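PDB 3EN8: SnoaL-like domain-containing protein from Burkholderia xenovorans LB400, which is of unknown function but has the NTF2-like fold of the SnoaL family, forms a two-fold symmetric pair and binds calcium in the crystal. Local coordinates for the interface of chains A and B. Sequence-based numbering; all coordinates share one arbitrary frame. Chains: chain A/B, uncharacterized NTF-2 like protein.

The interface of chains A and B. Residues chain A 114, 116-117, 120, 124; chain B 38, 43, 45.
A:Val124 and B:Ile45 meet at the apolar centre, CG1 of the valine lying 4.0 Å from CG1 of the isoleucine. The two residues form an antiparallel beta bridge, by which the C-terminal strand 124-126 of one NTF2-like subunit pairs with strand 43-46 of the other. This exchange of C-terminal segments is repeated by the two-fold axis and suggests a genuine dimer, although the crystal alone does not prove it. Next outward, the methyl CB of A:Ala116 presses on the carboxylate carbon CD of B:Glu43 at 3.4 Å. Ring carbon CD of A:Pro117 also touches this carboxylate, while CE1 of A:Phe114, at the guanidinium edge, approaches OE1 from a ring turned 79° to the carboxylate. The guanidinium of A:Arg120 has a carbon on each face: CG of A:Pro117 over the centre of one, and CE2 of B:Tyr38, 3.6 Å from NH2, toward the rim of the other. The tyrosine ring is inclined 56° and not stacked. At the polar rim A:Arg120 grips B:Glu43 side-on in a two-pronged salt bridge. NE of A:Arg120 donates to OE2 of B:Glu43 at 2.8 Å, and NH2 of A:Arg120 to OE1 of B:Glu43 at 2.7 Å. Both bonds are nearly straight. The oxygens lie close to the guanidinium plane, but the nitrogens approach their syn sides from out of the carboxylate plane, the planes being 30° apart. The extended arginine chain from CG to NE carries the guanidinium to the acid, and the turn about CD-NE helps set its plane. A water bridges OE2 of B:Glu43 to the backbone O of A:Pro117, at 2.7 Å from each oxygen.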
loop_
_atom_site.group_PDB
_atom_site.type_symbol
_atom_site.label_atom_id
_atom_site.label_comp_id
_atom_site.label_asym_id
_atom_site.label_seq_id
_atom_site.Cartn_x
_atom_site.Cartn_y
_atom_site.Cartn_z
ATOM N N PHE A 114 7.799 2.438 12.911
ATOM C CA PHE A 114 7.557 2.055 14.302
ATOM C C PHE A 114 8.563 1.023 14.759
ATOM O O PHE A 114 9.152 0.312 13.962
ATOM C CB PHE A 114 6.102 1.621 14.576
ATOM C CG PHE A 114 5.681 0.340 13.902
ATOM C CD1 PHE A 114 5.967 -0.883 14.481
ATOM C CD2 PHE A 114 4.960 0.360 12.722
ATOM C CE1 PHE A 114 5.577 -2.046 13.888
ATOM C CE2 PHE A 114 4.559 -0.821 12.127
ATOM C CZ PHE A 114 4.890 -2.020 12.703
ATOM N N ALA A 116 10.074 -2.264 16.308
ATOM C CA ALA A 116 9.704 -3.681 16.397
ATOM C C ALA A 116 9.491 -4.021 17.858
ATOM O O ALA A 116 10.412 -3.844 18.667
ATOM C CB ALA A 116 10.769 -4.570 15.779
ATOM N N PRO A 117 8.290 -4.497 18.223
ATOM C CA PRO A 117 8.025 -4.680 19.651
ATOM C C PRO A 117 8.758 -5.873 20.221
ATOM O O PRO A 117 8.961 -6.874 19.543
ATOM C CB PRO A 117 6.503 -4.891 19.717
ATOM C CG PRO A 117 5.987 -4.736 18.294
ATOM C CD PRO A 117 7.152 -4.940 17.400
ATOM N N ARG A 120 7.466 -9.906 20.512
ATOM C CA ARG A 120 7.439 -10.861 19.389
ATOM C C ARG A 120 8.813 -11.032 18.742
ATOM O O ARG A 120 8.964 -11.676 17.723
ATOM C CB ARG A 120 6.378 -10.491 18.347
ATOM C CG ARG A 120 6.480 -9.108 17.739
ATOM C CD ARG A 120 5.524 -8.986 16.542
ATOM N NE ARG A 120 5.699 -7.728 15.837
ATOM C CZ ARG A 120 4.729 -6.836 15.675
ATOM N NH1 ARG A 120 3.509 -7.100 16.110
ATOM N NH2 ARG A 120 4.976 -5.691 15.052
ATOM N N VAL A 124 10.237 -13.083 15.141
ATOM C CA VAL A 124 10.431 -12.343 13.907
ATOM C C VAL A 124 11.887 -12.261 13.482
ATOM O O VAL A 124 12.816 -12.291 14.282
ATOM C CB VAL A 124 9.831 -10.912 13.980
ATOM C CG1 VAL A 124 8.414 -10.961 14.541
ATOM C CG2 VAL A 124 10.718 -10.012 14.793
ATOM N N TYR B 38 6.421 -6.284 7.819
ATOM C CA TYR B 38 6.067 -4.951 8.237
ATOM C C TYR B 38 7.242 -4.016 7.940
ATOM O O TYR B 38 8.142 -3.860 8.786
ATOM C CB TYR B 38 5.776 -4.899 9.755
ATOM C CG TYR B 38 4.772 -5.908 10.277
ATOM C CD1 TYR B 38 3.643 -6.269 9.534
ATOM C CD2 TYR B 38 4.920 -6.466 11.530
ATOM C CE1 TYR B 38 2.720 -7.160 10.019
ATOM C CE2 TYR B 38 3.993 -7.364 12.029
ATOM C CZ TYR B 38 2.894 -7.715 11.266
ATOM O OH TYR B 38 1.967 -8.598 11.767
ATOM N N GLU B 43 10.334 -5.827 10.323
ATOM C CA GLU B 43 10.016 -7.171 10.834
ATOM C C GLU B 43 9.500 -8.064 9.720
ATOM O O GLU B 43 8.731 -7.629 8.848
ATOM C CB GLU B 43 8.975 -7.135 11.941
ATOM C CG GLU B 43 9.417 -6.425 13.159
ATOM C CD GLU B 43 8.311 -6.301 14.147
ATOM O OE1 GLU B 43 7.477 -5.396 13.964
ATOM O OE2 GLU B 43 8.282 -7.082 15.126
ATOM N N ILE B 45 7.758 -12.040 9.471
ATOM C CA ILE B 45 7.207 -13.222 10.136
ATOM C C ILE B 45 7.233 -14.357 9.151
ATOM O O ILE B 45 6.798 -14.196 8.027
ATOM C CB ILE B 45 5.756 -12.969 10.630
ATOM C CG1 ILE B 45 5.744 -11.853 11.676
ATOM C CG2 ILE B 45 5.110 -14.253 11.194
ATOM C CD1 ILE B 45 4.378 -11.273 11.978
HETATM O O HOH W 1 9.830 -7.900 17.225
#